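Local coordinates for protein riboflavin kinase, putative (Trypanosoma brucei, PDB 3BNW) that probably phosphorylates riboflavin with ATP to give FMN, the riboflavin kinase step of flavin cofactor synthesis, at residues G13-F18 with Q53-L58; P38-G43 with D110-V115; V59-G64 with Q145-M150; W63-Q68 with S163-P168; G78-A83 with H105-D110. All blocks are in the same frame, centred on the assembly; numbering follows the deposited sequence.

Interaction 1: G13-F18 with Q53-L58; sequences GSFQPF and QPYKNL
Tyr-55 is the side chain that joins the two segments, its phenol pushed between Phe-15, Gln-16 and Phe-18. Its OH donates a hydrogen bond to Gln-16 O over 2.5 Å, at a C=O...donor angle of 129° and tilted out of the carbonyl plane. One face of the Tyr-55 ring is covered by Phe-18: Phe-18 CE2 lies over the ring centre and Phe-18 CD2 comes within 3.4 Å of Tyr-55 CZ, the planes inclined at 49°. Phe-15 receives the edge of Tyr-55 on its face in an offset edge-to-face pair, Phe-15 CE1 being 3.7 Å from Tyr-55 CD2. Pro-54 CB lies over the opposite face of Tyr-55. The chain of Gln-16 is bent at chi2 (64°), and its NE2 reaches forward to Pro-17 O at 2.6 Å and also to Leu-178 O. Phe-18 in turn stacks on Phe-175. The three rings form an aromatic cluster, tying the lead-in to strand 18-25 to the 3-10 turn after helix 46-52 in this riboflavin kinase beta-barrel.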
# COMPACT_ATOMS: atom_id res chain seq x y z
N GLY A 13 -18.04 -5.78 -4.54
CA GLY A 13 -17.30 -6.97 -4.94
C GLY A 13 -16.89 -6.97 -6.41
O GLY A 13 -16.76 -8.04 -7.02
N SER A 14 -16.72 -5.78 -6.98
CA SER A 14 -16.05 -5.62 -8.26
C SER A 14 -14.54 -5.47 -8.02
O SER A 14 -13.74 -5.67 -8.93
CB SER A 14 -16.59 -4.40 -9.02
OG SER A 14 -16.26 -3.18 -8.37
N PHE A 15 -14.17 -5.12 -6.78
CA PHE A 15 -12.76 -4.94 -6.44
C PHE A 15 -12.14 -6.28 -6.08
O PHE A 15 -12.59 -6.95 -5.16
CB PHE A 15 -12.59 -3.97 -5.26
CG PHE A 15 -11.15 -3.63 -4.98
CD1 PHE A 15 -10.55 -2.55 -5.60
CD2 PHE A 15 -10.39 -4.41 -4.13
CE1 PHE A 15 -9.23 -2.24 -5.37
CE2 PHE A 15 -9.06 -4.12 -3.89
CZ PHE A 15 -8.48 -3.03 -4.51
N GLN A 16 -11.09 -6.64 -6.81
CA GLN A 16 -10.35 -7.88 -6.55
C GLN A 16 -9.16 -7.62 -5.62
O GLN A 16 -8.21 -6.93 -6.00
CB GLN A 16 -9.87 -8.48 -7.89
CG GLN A 16 -8.85 -9.62 -7.76
CD GLN A 16 -9.41 -10.86 -7.06
OE1 GLN A 16 -10.37 -11.48 -7.54
NE2 GLN A 16 -8.82 -11.22 -5.93
N PRO A 17 -9.20 -8.17 -4.38
CA PRO A 17 -8.06 -7.99 -3.50
C PRO A 17 -6.86 -8.80 -3.97
O PRO A 17 -7.03 -9.79 -4.68
CB PRO A 17 -8.56 -8.53 -2.15
CG PRO A 17 -10.01 -8.68 -2.28
CD PRO A 17 -10.26 -8.96 -3.73
N PHE A 18 -5.67 -8.38 -3.58
CA PHE A 18 -4.45 -9.05 -3.99
C PHE A 18 -3.33 -8.86 -2.98
O PHE A 18 -3.48 -8.15 -1.99
CB PHE A 18 -4.01 -8.54 -5.37
CG PHE A 18 -3.60 -7.09 -5.40
CD1 PHE A 18 -2.30 -6.72 -5.08
CD2 PHE A 18 -4.51 -6.10 -5.74
CE1 PHE A 18 -1.91 -5.39 -5.10
CE2 PHE A 18 -4.13 -4.77 -5.77
CZ PHE A 18 -2.83 -4.41 -5.44
N GLN A 53 -2.57 -3.31 -13.50
CA GLN A 53 -3.31 -2.45 -14.43
C GLN A 53 -4.77 -2.18 -14.03
O GLN A 53 -5.22 -1.04 -14.12
CB GLN A 53 -3.25 -3.02 -15.86
CG GLN A 53 -1.88 -2.86 -16.54
CD GLN A 53 -1.44 -1.40 -16.69
OE1 GLN A 53 -0.34 -1.02 -16.28
NE2 GLN A 53 -2.31 -0.57 -17.26
N PRO A 54 -5.50 -3.21 -13.55
CA PRO A 54 -6.89 -2.95 -13.15
C PRO A 54 -7.06 -2.03 -11.93
O PRO A 54 -8.19 -1.71 -11.57
CB PRO A 54 -7.43 -4.35 -12.81
CG PRO A 54 -6.44 -5.31 -13.36
CD PRO A 54 -5.13 -4.62 -13.35
N TYR A 55 -5.95 -1.63 -11.30
CA TYR A 55 -5.98 -0.84 -10.08
C TYR A 55 -5.40 0.57 -10.26
O TYR A 55 -5.28 1.32 -9.29
CB TYR A 55 -5.22 -1.58 -8.97
CG TYR A 55 -5.70 -2.99 -8.77
CD1 TYR A 55 -5.01 -4.06 -9.33
CD2 TYR A 55 -6.86 -3.26 -8.06
CE1 TYR A 55 -5.45 -5.37 -9.16
CE2 TYR A 55 -7.31 -4.55 -7.89
CZ TYR A 55 -6.60 -5.61 -8.43
OH TYR A 55 -7.04 -6.90 -8.26
N LYS A 56 -5.05 0.93 -11.50
CA LYS A 56 -4.43 2.23 -11.77
C LYS A 56 -5.44 3.36 -11.65
O LYS A 56 -6.62 3.17 -11.95
CB LYS A 56 -3.77 2.25 -13.15
CG LYS A 56 -4.73 2.32 -14.35
CD LYS A 56 -3.96 2.03 -15.63
CE LYS A 56 -4.81 2.25 -16.87
NZ LYS A 56 -4.04 1.98 -18.13
N ASN A 57 -4.95 4.53 -11.23
CA ASN A 57 -5.76 5.74 -11.03
C ASN A 57 -6.54 5.68 -9.72
O ASN A 57 -7.58 6.32 -9.60
CB ASN A 57 -6.69 6.01 -12.23
CG ASN A 57 -7.13 7.46 -12.34
OD1 ASN A 57 -8.29 7.75 -12.61
ND2 ASN A 57 -6.20 8.39 -12.13
N LEU A 58 -6.03 4.94 -8.74
CA LEU A 58 -6.73 4.72 -7.47
C LEU A 58 -5.85 4.92 -6.25
O LEU A 58 -4.64 4.69 -6.29
CB LEU A 58 -7.27 3.30 -7.40
CG LEU A 58 -8.23 2.83 -8.49
CD1 LEU A 58 -8.52 1.34 -8.28
CD2 LEU A 58 -9.51 3.66 -8.50

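Interaction 2: P38-G43 with D110-V115; sequences PTANIG and DFYGAV
Ala-40 and Tyr-112 carry most of this surface contact, the methyl of one set against the phenol end of the other. Ala-40 CB points toward the 110-115 loop and approaches the Tyr-112 ring obliquely, 4.0 Å from CE1. The same methyl lies 4.0 Å from Tyr-112 OH, so it touches the hydroxyl-bearing end of the ring and leaves the CB end alone. With CG anti to its carbonyl carbon (chi1 -69°), Tyr-112 carries its ring to Ala-40, with the hydroxyl near Thr-39. There the approach is loose: Thr-39 OG1 and Tyr-112 OH are 4.4 Å apart, and no hydrogen bond crosses between the segments. Van der Waals contact is therefore what joins them, over a small area. The tyrosine ring also stacks with that of His-26. Its backbone belongs to a type II beta turn from Phe-111 to Ala-114, closed by Ala-114 N to Phe-111 O at 3.1 Å, with Gly-113 in the third position at a positive phi of 90°. Backbone bonds of Gly-113 and Ala-114 to Val-24 anchor the turn next to strand 18-25, against the residues leading into strand 41-42. Pro-38 to Asn-41 spell the PTAN signature of riboflavin kinases; in relatives its threonine and asparagine contribute to the magnesium-ATP site, so Tyr-112 probably packs beside that site.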
# COMPACT_ATOMS: atom_id res chain seq x y z
N PRO A 38 6.09 12.36 0.33
CA PRO A 38 6.77 11.07 0.20
C PRO A 38 6.99 10.69 -1.26
O PRO A 38 6.09 10.89 -2.08
CB PRO A 38 5.77 10.09 0.83
CG PRO A 38 4.45 10.77 0.72
CD PRO A 38 4.76 12.21 0.96
N THR A 39 8.17 10.16 -1.58
CA THR A 39 8.44 9.62 -2.91
C THR A 39 8.95 8.17 -2.85
O THR A 39 9.72 7.74 -3.71
CB THR A 39 9.43 10.51 -3.68
OG1 THR A 39 10.68 10.56 -2.98
CG2 THR A 39 8.88 11.92 -3.84
N ALA A 40 8.53 7.42 -1.83
CA ALA A 40 8.91 6.01 -1.70
C ALA A 40 7.98 5.16 -2.56
O ALA A 40 6.76 5.36 -2.57
CB ALA A 40 8.84 5.57 -0.25
N ASN A 41 8.57 4.21 -3.29
CA ASN A 41 7.82 3.32 -4.18
C ASN A 41 8.15 1.86 -3.91
O ASN A 41 9.17 1.55 -3.31
CB ASN A 41 8.13 3.62 -5.64
CG ASN A 41 8.04 5.09 -5.97
OD1 ASN A 41 6.95 5.64 -6.14
ND2 ASN A 41 9.20 5.74 -6.08
N ILE A 42 7.28 0.98 -4.39
CA ILE A 42 7.58 -0.45 -4.42
C ILE A 42 8.13 -0.78 -5.80
O ILE A 42 7.51 -0.44 -6.81
CB ILE A 42 6.33 -1.31 -4.13
CG1 ILE A 42 5.75 -0.93 -2.77
CG2 ILE A 42 6.69 -2.78 -4.16
CD1 ILE A 42 4.56 -1.78 -2.37
N GLY A 43 9.30 -1.41 -5.84
CA GLY A 43 9.95 -1.77 -7.10
C GLY A 43 9.17 -2.83 -7.85
O GLY A 43 8.95 -3.93 -7.34
N ASP A 110 13.47 6.17 7.46
CA ASP A 110 13.17 5.59 6.15
C ASP A 110 13.67 4.14 6.10
O ASP A 110 14.56 3.75 6.86
CB ASP A 110 13.80 6.43 5.04
CG ASP A 110 13.02 7.69 4.74
OD1 ASP A 110 11.78 7.61 4.57
OD2 ASP A 110 13.64 8.77 4.65
N PHE A 111 13.09 3.37 5.20
CA PHE A 111 13.43 1.95 5.05
C PHE A 111 13.60 1.57 3.58
O PHE A 111 13.05 0.57 3.11
CB PHE A 111 12.38 1.06 5.74
CG PHE A 111 10.96 1.51 5.54
CD1 PHE A 111 10.39 2.45 6.39
CD2 PHE A 111 10.19 1.00 4.51
CE1 PHE A 111 9.08 2.87 6.22
CE2 PHE A 111 8.88 1.42 4.33
CZ PHE A 111 8.32 2.36 5.18
N TYR A 112 14.38 2.38 2.87
CA TYR A 112 14.72 2.11 1.47
C TYR A 112 15.57 0.85 1.39
O TYR A 112 16.54 0.70 2.12
CB TYR A 112 15.46 3.29 0.85
CG TYR A 112 14.58 4.51 0.66
CD1 TYR A 112 13.67 4.57 -0.39
CD2 TYR A 112 14.65 5.59 1.53
CE1 TYR A 112 12.86 5.67 -0.57
CE2 TYR A 112 13.84 6.70 1.36
CZ TYR A 112 12.95 6.74 0.30
OH TYR A 112 12.13 7.83 0.12
N GLY A 113 15.18 -0.06 0.49
CA GLY A 113 15.86 -1.35 0.36
C GLY A 113 15.26 -2.44 1.24
O GLY A 113 15.75 -3.57 1.24
N ALA A 114 14.22 -2.09 2.00
CA ALA A 114 13.50 -3.05 2.82
C ALA A 114 12.43 -3.70 1.98
O ALA A 114 11.89 -3.08 1.06
CB ALA A 114 12.88 -2.36 4.02
N VAL A 115 12.12 -4.96 2.28
CA VAL A 115 11.04 -5.65 1.59
C VAL A 115 9.71 -5.25 2.24
O VAL A 115 9.54 -5.33 3.45
CB VAL A 115 11.21 -7.19 1.62
CG1 VAL A 115 10.07 -7.87 0.87
CG2 VAL A 115 12.56 -7.58 1.02

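Interaction 3: V59-G64 with Q145-M150; sequences VVYGWG and QFTRDM
Tyr-61 meets three side chains of residues 145-150 in helix 133-151, one through aromatic rings and two by van der Waals packing. The aromatic contact is an offset edge-to-face pair: Phe-146 directs its edge at the face of Tyr-61, with planes at 80° and the two CE2 atoms, of Tyr-61 and Phe-146, 3.9 Å apart. The aliphatic one comes from Met-150, whose CB packs 3.8 Å from Tyr-61 CE1. Bent at chi2 and chi3, the methionine chain curls so that its CE ends 3.6 Å from Tyr-61 OH, while its CG lies over a face of Phe-146. Thr-147 meets the root of the tyrosine instead, its OG1 at 3.3 Å and its CG2 at 3.6 Å from Tyr-61 CB, the two side chains running past one another in opposite directions. No hydrogen bond crosses the interface; the buried polar ends are satisfied elsewhere, Tyr-61 OH by Gln-11 OE1 and Thr-147 OG1 by Asp-143 O of its own helix. The axes of segments 59-64 and 145-150 approach to 8.6 Å at a crossing angle of -49°. Helix 133-151 thus rests on strand 58-69, while Ile-124 of the adjoining strand 115-126 touches both Tyr-61 and Thr-147.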
# COMPACT_ATOMS: atom_id res chain seq x y z
N VAL A 59 -6.50 5.33 -5.16
CA VAL A 59 -5.93 5.23 -3.81
C VAL A 59 -6.58 4.03 -3.14
O VAL A 59 -7.81 3.94 -3.06
CB VAL A 59 -6.22 6.47 -2.95
CG1 VAL A 59 -5.63 6.29 -1.55
CG2 VAL A 59 -5.68 7.73 -3.61
N VAL A 60 -5.75 3.09 -2.68
CA VAL A 60 -6.24 1.84 -2.10
C VAL A 60 -5.78 1.71 -0.66
O VAL A 60 -4.97 2.50 -0.20
CB VAL A 60 -5.77 0.60 -2.91
CG1 VAL A 60 -6.30 0.67 -4.34
CG2 VAL A 60 -4.25 0.47 -2.89
N TYR A 61 -6.30 0.69 0.03
CA TYR A 61 -6.00 0.48 1.44
C TYR A 61 -5.89 -1.01 1.78
O TYR A 61 -6.35 -1.86 1.02
CB TYR A 61 -7.07 1.15 2.31
CG TYR A 61 -8.45 0.54 2.19
CD1 TYR A 61 -8.86 -0.49 3.03
CD2 TYR A 61 -9.35 1.00 1.24
CE1 TYR A 61 -10.12 -1.05 2.93
CE2 TYR A 61 -10.62 0.45 1.14
CZ TYR A 61 -11.00 -0.58 1.98
OH TYR A 61 -12.26 -1.14 1.89
N GLY A 62 -5.29 -1.30 2.93
CA GLY A 62 -5.18 -2.68 3.40
C GLY A 62 -4.16 -2.82 4.51
O GLY A 62 -3.88 -1.87 5.23
N TRP A 63 -3.60 -4.02 4.64
CA TRP A 63 -2.59 -4.32 5.65
C TRP A 63 -1.23 -4.50 5.01
O TRP A 63 -1.14 -5.05 3.92
CB TRP A 63 -2.94 -5.61 6.39
CG TRP A 63 -4.20 -5.54 7.18
CD1 TRP A 63 -5.41 -6.04 6.83
CD2 TRP A 63 -4.36 -4.92 8.46
NE1 TRP A 63 -6.32 -5.78 7.81
CE2 TRP A 63 -5.71 -5.09 8.82
CE3 TRP A 63 -3.51 -4.24 9.33
CZ2 TRP A 63 -6.23 -4.60 10.03
CZ3 TRP A 63 -4.02 -3.75 10.53
CH2 TRP A 63 -5.37 -3.94 10.86
N GLY A 64 -0.19 -4.04 5.68
CA GLY A 64 1.17 -4.20 5.18
C GLY A 64 2.18 -4.49 6.27
O GLY A 64 1.91 -4.28 7.45
N GLN A 145 -8.66 8.03 8.01
CA GLN A 145 -9.73 7.63 8.92
C GLN A 145 -10.62 6.54 8.31
O GLN A 145 -11.06 5.63 9.00
CB GLN A 145 -10.59 8.83 9.34
CG GLN A 145 -11.00 8.82 10.81
CD GLN A 145 -9.91 9.39 11.73
OE1 GLN A 145 -8.81 8.82 11.86
NE2 GLN A 145 -10.21 10.51 12.38
N PHE A 146 -10.88 6.67 7.01
CA PHE A 146 -11.67 5.69 6.27
C PHE A 146 -10.98 4.33 6.32
O PHE A 146 -11.58 3.34 6.73
CB PHE A 146 -11.85 6.14 4.82
CG PHE A 146 -12.62 5.17 3.97
CD1 PHE A 146 -13.97 4.96 4.19
CD2 PHE A 146 -12.00 4.49 2.93
CE1 PHE A 146 -14.69 4.07 3.40
CE2 PHE A 146 -12.71 3.60 2.13
CZ PHE A 146 -14.06 3.39 2.37
N THR A 147 -9.72 4.31 5.91
CA THR A 147 -8.88 3.11 5.95
C THR A 147 -8.89 2.47 7.34
O THR A 147 -8.92 1.25 7.45
CB THR A 147 -7.42 3.45 5.55
OG1 THR A 147 -7.39 3.90 4.19
CG2 THR A 147 -6.51 2.23 5.71
N ARG A 148 -8.87 3.29 8.38
CA ARG A 148 -8.95 2.81 9.76
C ARG A 148 -10.33 2.28 10.13
O ARG A 148 -10.43 1.25 10.80
CB ARG A 148 -8.52 3.91 10.73
CG ARG A 148 -7.04 4.16 10.68
CD ARG A 148 -6.53 5.04 11.80
NE ARG A 148 -5.10 4.82 11.98
CZ ARG A 148 -4.27 5.61 12.65
NH1 ARG A 148 -4.71 6.73 13.23
NH2 ARG A 148 -2.99 5.29 12.74
N ASP A 149 -11.39 2.96 9.70
CA ASP A 149 -12.76 2.52 9.98
C ASP A 149 -13.08 1.21 9.27
O ASP A 149 -13.77 0.34 9.83
CB ASP A 149 -13.77 3.60 9.59
CG ASP A 149 -13.74 4.81 10.53
OD1 ASP A 149 -13.06 4.75 11.58
OD2 ASP A 149 -14.40 5.82 10.22
N MET A 150 -12.58 1.06 8.04
CA MET A 150 -12.81 -0.16 7.25
C MET A 150 -12.08 -1.36 7.84
O MET A 150 -12.64 -2.45 7.91
CB MET A 150 -12.36 0.05 5.80
CG MET A 150 -13.19 1.06 5.00
SD MET A 150 -14.96 0.71 4.93
CE MET A 150 -14.93 -0.97 4.32

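Interaction 4: W63-Q68 with S163-P168; sequences WGTVSQ and SLFESP
The chi1 of Phe-165 (-71°) places CG beside its backbone N, and the ring then reaches strand 58-69, where Thr-65 holds OG1 between its backbone N and carbonyl carbon (chi1 66°), leaving CG2 to face that ring. The methyl makes a CH-pi contact, 4.0 Å from the Phe-165 ring centroid and 23° off the normal, displaced toward the rim on the CD1 side. Thr-65 OG1 is also close, 3.6 Å from Phe-165 CD1. The far end of the ring reaches Trp-63: its CZ is 3.6 Å from Trp-63 O, which lies at the ring edge in its plane, and 4.0 Å from Trp-63 CB. Between these two residues the ring passes Gly-64, whose CA is 4.1 Å from Phe-165 CE1. No direct hydrogen bond links the segments, but a water donates to Phe-165 O at 3.1 Å and has a weak link to Thr-65 OG1. Phe-165 O also accepts from Lys-117 NZ, and Trp-63 NE1 bonds to Leu-156 O in helix 154-157. The loop before strand 174-177 is thereby held alongside strand 58-69, with Ile-119 and Lys-117 of strand 115-126 beside Phe-165 and Pro-79 of strand 75-87 touching Thr-65.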
# COMPACT_ATOMS: atom_id res chain seq x y z
N TRP A 63 -3.60 -4.02 4.64
CA TRP A 63 -2.59 -4.32 5.65
C TRP A 63 -1.23 -4.50 5.01
O TRP A 63 -1.14 -5.05 3.92
CB TRP A 63 -2.94 -5.61 6.39
CG TRP A 63 -4.20 -5.54 7.18
CD1 TRP A 63 -5.41 -6.04 6.83
CD2 TRP A 63 -4.36 -4.92 8.46
NE1 TRP A 63 -6.32 -5.78 7.81
CE2 TRP A 63 -5.71 -5.09 8.82
CE3 TRP A 63 -3.51 -4.24 9.33
CZ2 TRP A 63 -6.23 -4.60 10.03
CZ3 TRP A 63 -4.02 -3.75 10.53
CH2 TRP A 63 -5.37 -3.94 10.86
N GLY A 64 -0.19 -4.04 5.68
CA GLY A 64 1.17 -4.20 5.18
C GLY A 64 2.18 -4.49 6.27
O GLY A 64 1.91 -4.28 7.45
N THR A 65 3.35 -4.98 5.86
CA THR A 65 4.45 -5.21 6.79
C THR A 65 5.76 -4.74 6.16
O THR A 65 5.86 -4.63 4.93
CB THR A 65 4.57 -6.72 7.17
OG1 THR A 65 4.94 -7.49 6.02
CG2 THR A 65 3.25 -7.24 7.73
N VAL A 66 6.75 -4.48 7.00
CA VAL A 66 8.08 -4.06 6.56
C VAL A 66 9.11 -4.99 7.19
O VAL A 66 9.05 -5.29 8.38
CB VAL A 66 8.36 -2.58 6.92
CG1 VAL A 66 9.80 -2.20 6.64
CG2 VAL A 66 7.43 -1.68 6.13
N SER A 67 10.06 -5.45 6.37
CA SER A 67 11.00 -6.49 6.75
C SER A 67 12.34 -6.30 6.05
O SER A 67 12.42 -5.60 5.04
CB SER A 67 10.45 -7.87 6.38
OG SER A 67 9.31 -8.21 7.16
N GLN A 68 13.37 -6.93 6.60
CA GLN A 68 14.73 -6.88 6.05
C GLN A 68 15.21 -5.44 5.82
O GLN A 68 15.72 -5.09 4.75
CB GLN A 68 14.80 -7.72 4.76
CG GLN A 68 14.62 -9.22 5.01
CD GLN A 68 14.69 -10.04 3.73
OE1 GLN A 68 14.12 -9.67 2.70
NE2 GLN A 68 15.38 -11.18 3.80
N SER A 163 -1.44 -15.50 5.99
CA SER A 163 -0.30 -16.40 5.85
C SER A 163 0.71 -15.97 4.78
O SER A 163 1.88 -16.38 4.84
CB SER A 163 -0.80 -17.82 5.56
OG SER A 163 -1.84 -17.81 4.60
N LEU A 164 0.26 -15.18 3.81
CA LEU A 164 1.14 -14.66 2.75
C LEU A 164 2.25 -13.75 3.30
O LEU A 164 3.33 -13.67 2.71
CB LEU A 164 0.33 -13.90 1.70
CG LEU A 164 -0.26 -14.71 0.54
CD1 LEU A 164 0.81 -15.02 -0.50
CD2 LEU A 164 -0.91 -15.98 1.03
N PHE A 165 1.98 -13.07 4.41
CA PHE A 165 3.00 -12.28 5.08
C PHE A 165 4.13 -13.19 5.56
O PHE A 165 5.31 -12.85 5.44
CB PHE A 165 2.43 -11.50 6.27
CG PHE A 165 1.53 -10.36 5.88
CD1 PHE A 165 1.99 -9.35 5.04
CD2 PHE A 165 0.23 -10.28 6.38
CE1 PHE A 165 1.16 -8.29 4.68
CE2 PHE A 165 -0.60 -9.22 6.02
CZ PHE A 165 -0.14 -8.22 5.17
N GLU A 166 3.75 -14.35 6.09
CA GLU A 166 4.70 -15.32 6.63
C GLU A 166 5.25 -16.28 5.57
O GLU A 166 6.08 -17.12 5.88
CB GLU A 166 4.02 -16.13 7.75
CG GLU A 166 3.64 -15.27 8.96
CD GLU A 166 2.71 -15.98 9.93
OE1 GLU A 166 2.49 -17.20 9.79
OE2 GLU A 166 2.21 -15.31 10.86
N SER A 167 4.79 -16.14 4.33
CA SER A 167 5.28 -17.00 3.25
C SER A 167 6.70 -16.63 2.83
O SER A 167 6.98 -15.46 2.55
CB SER A 167 4.36 -16.91 2.04
OG SER A 167 4.80 -17.80 1.02
N PRO A 168 7.61 -17.62 2.77
CA PRO A 168 8.91 -17.34 2.18
C PRO A 168 8.82 -17.37 0.65
O PRO A 168 7.93 -18.03 0.10
CB PRO A 168 9.78 -18.49 2.70
CG PRO A 168 8.83 -19.63 2.87
CD PRO A 168 7.49 -19.02 3.23
O HOH W 1 6.55 -10.34 6.75

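Interaction 5: G78-A83 with H105-D110; sequences GPYPFA and HEFGWD
Tyr-80 CB points from its strand toward His-105, and a chi1 of -57° swings CG away from the carbonyl carbon so that the ring lies flat on the imidazole, centroids 3.8 Å apart and planes at 8°. At the base of the tyrosine ring CG meets His-105 CB at 3.9 Å, part of a CH-pi contact in which that methylene sits over the ring face. Along one side CE1 approaches His-105 ND1 at 3.5 Å. Along the other, CE2 lies 3.6 Å from His-105 CD2 and also touches Phe-107 CE1 at 3.9 Å, the phenylalanine plane being almost perpendicular to the tyrosine. At the tip, OH comes over the imidazole face and is 3.4 Å from His-105 NE2. The opposite face of Tyr-80 is covered by Gly-78 CA. His-105 CD2 also lies over the face of Phe-107, completing an aromatic cluster. The cluster fastens the loop after strand 98-103 to strand 75-87, with Phe-103 beside Tyr-80, and Val-66 of strand 58-69 and Phe-111 against Phe-107.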
# COMPACT_ATOMS: atom_id res chain seq x y z
N GLY A 78 5.04 -4.55 11.74
CA GLY A 78 3.65 -4.69 11.33
C GLY A 78 2.97 -5.91 11.91
O GLY A 78 3.49 -6.53 12.85
N PRO A 79 1.80 -6.29 11.37
CA PRO A 79 1.10 -5.66 10.24
C PRO A 79 0.49 -4.30 10.60
O PRO A 79 -0.08 -4.14 11.68
CB PRO A 79 -0.00 -6.67 9.91
CG PRO A 79 -0.29 -7.32 11.21
CD PRO A 79 1.04 -7.44 11.89
N TYR A 80 0.63 -3.32 9.70
CA TYR A 80 0.06 -1.99 9.91
C TYR A 80 -0.99 -1.67 8.85
O TYR A 80 -0.92 -2.19 7.74
CB TYR A 80 1.15 -0.92 9.87
CG TYR A 80 2.26 -1.12 10.87
CD1 TYR A 80 2.01 -1.12 12.24
CD2 TYR A 80 3.58 -1.29 10.44
CE1 TYR A 80 3.04 -1.30 13.16
CE2 TYR A 80 4.62 -1.47 11.36
CZ TYR A 80 4.34 -1.47 12.71
OH TYR A 80 5.36 -1.65 13.62
N PRO A 81 -1.96 -0.80 9.18
CA PRO A 81 -2.82 -0.23 8.14
C PRO A 81 -2.02 0.61 7.14
O PRO A 81 -0.98 1.17 7.49
CB PRO A 81 -3.79 0.67 8.93
CG PRO A 81 -3.69 0.24 10.35
CD PRO A 81 -2.30 -0.30 10.53
N PHE A 82 -2.48 0.68 5.90
CA PHE A 82 -1.82 1.51 4.90
C PHE A 82 -2.82 1.94 3.84
O PHE A 82 -3.82 1.27 3.61
CB PHE A 82 -0.67 0.74 4.23
CG PHE A 82 -1.10 -0.12 3.09
CD1 PHE A 82 -1.48 -1.43 3.30
CD2 PHE A 82 -1.15 0.39 1.80
CE1 PHE A 82 -1.90 -2.23 2.25
CE2 PHE A 82 -1.56 -0.40 0.75
CZ PHE A 82 -1.94 -1.71 0.97
N ALA A 83 -2.54 3.09 3.23
CA ALA A 83 -3.18 3.51 1.99
C ALA A 83 -2.08 3.59 0.95
O ALA A 83 -0.89 3.62 1.30
CB ALA A 83 -3.86 4.85 2.16
N HIS A 105 1.63 4.45 10.19
CA HIS A 105 2.53 4.13 11.29
C HIS A 105 3.77 5.03 11.26
O HIS A 105 4.27 5.36 10.18
CB HIS A 105 2.95 2.66 11.24
CG HIS A 105 3.92 2.28 12.31
ND1 HIS A 105 3.56 2.16 13.63
CD2 HIS A 105 5.24 1.99 12.25
CE1 HIS A 105 4.62 1.82 14.35
NE2 HIS A 105 5.65 1.71 13.53
N GLU A 106 4.25 5.40 12.44
CA GLU A 106 5.40 6.30 12.56
C GLU A 106 6.63 5.47 12.89
O GLU A 106 6.83 5.07 14.04
CB GLU A 106 5.17 7.37 13.64
CG GLU A 106 3.70 7.83 13.81
CD GLU A 106 2.97 7.05 14.91
OE1 GLU A 106 2.09 6.22 14.56
OE2 GLU A 106 3.29 7.26 16.11
N PHE A 107 7.44 5.19 11.87
CA PHE A 107 8.67 4.42 12.04
C PHE A 107 9.77 5.26 12.68
O PHE A 107 10.55 4.76 13.50
CB PHE A 107 9.15 3.89 10.69
CG PHE A 107 8.23 2.88 10.07
CD1 PHE A 107 8.37 1.52 10.34
CD2 PHE A 107 7.22 3.28 9.20
CE1 PHE A 107 7.53 0.58 9.76
CE2 PHE A 107 6.37 2.33 8.61
CZ PHE A 107 6.53 0.98 8.90
N GLY A 108 9.83 6.54 12.30
CA GLY A 108 10.87 7.45 12.76
C GLY A 108 12.11 7.44 11.88
O GLY A 108 13.12 8.05 12.21
N TRP A 109 12.02 6.74 10.75
CA TRP A 109 13.13 6.61 9.81
C TRP A 109 12.64 6.04 8.48
O TRP A 109 11.53 5.50 8.39
CB TRP A 109 14.24 5.72 10.39
CG TRP A 109 13.76 4.61 11.29
CD1 TRP A 109 13.84 4.57 12.65
CD2 TRP A 109 13.13 3.38 10.90
NE1 TRP A 109 13.30 3.41 13.13
CE2 TRP A 109 12.86 2.65 12.08
CE3 TRP A 109 12.77 2.82 9.67
CZ2 TRP A 109 12.24 1.40 12.07
CZ3 TRP A 109 12.15 1.56 9.66
CH2 TRP A 109 11.90 0.87 10.85
N ASP A 110 13.47 6.17 7.46
CA ASP A 110 13.17 5.59 6.15
C ASP A 110 13.67 4.14 6.10
O ASP A 110 14.56 3.75 6.86
CB ASP A 110 13.80 6.43 5.04
CG ASP A 110 13.02 7.69 4.74
OD1 ASP A 110 11.78 7.61 4.57
OD2 ASP A 110 13.64 8.77 4.65

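In the fold
Strand 58-69 connects most of these contacts. Interactions 3 and 4 share Trp-63 and Gly-64, their centres about 17 Å apart, and strand 75-87 of interaction 5 pairs beside it: Tyr-80 N lies 2.8 Å from Gly-64 O, probably hydrogen-bonded. Interactions 2 and 5 share Asp-110 in one long loop, with centres about 12 Å apart. That loop returns to the strand at interaction 4, where Val-115 N probably bonds to Ser-67 O at 2.8 Å. Interaction 1 lies across the chain's centre from interactions 2 and 5, about 22 Å from each between centres, and touches interaction 3 through Phe-15 and Val-60. Interaction 2 contains the PTAN motif and so probably lies nearest the nucleotide site known in relatives, empty in this apo structure.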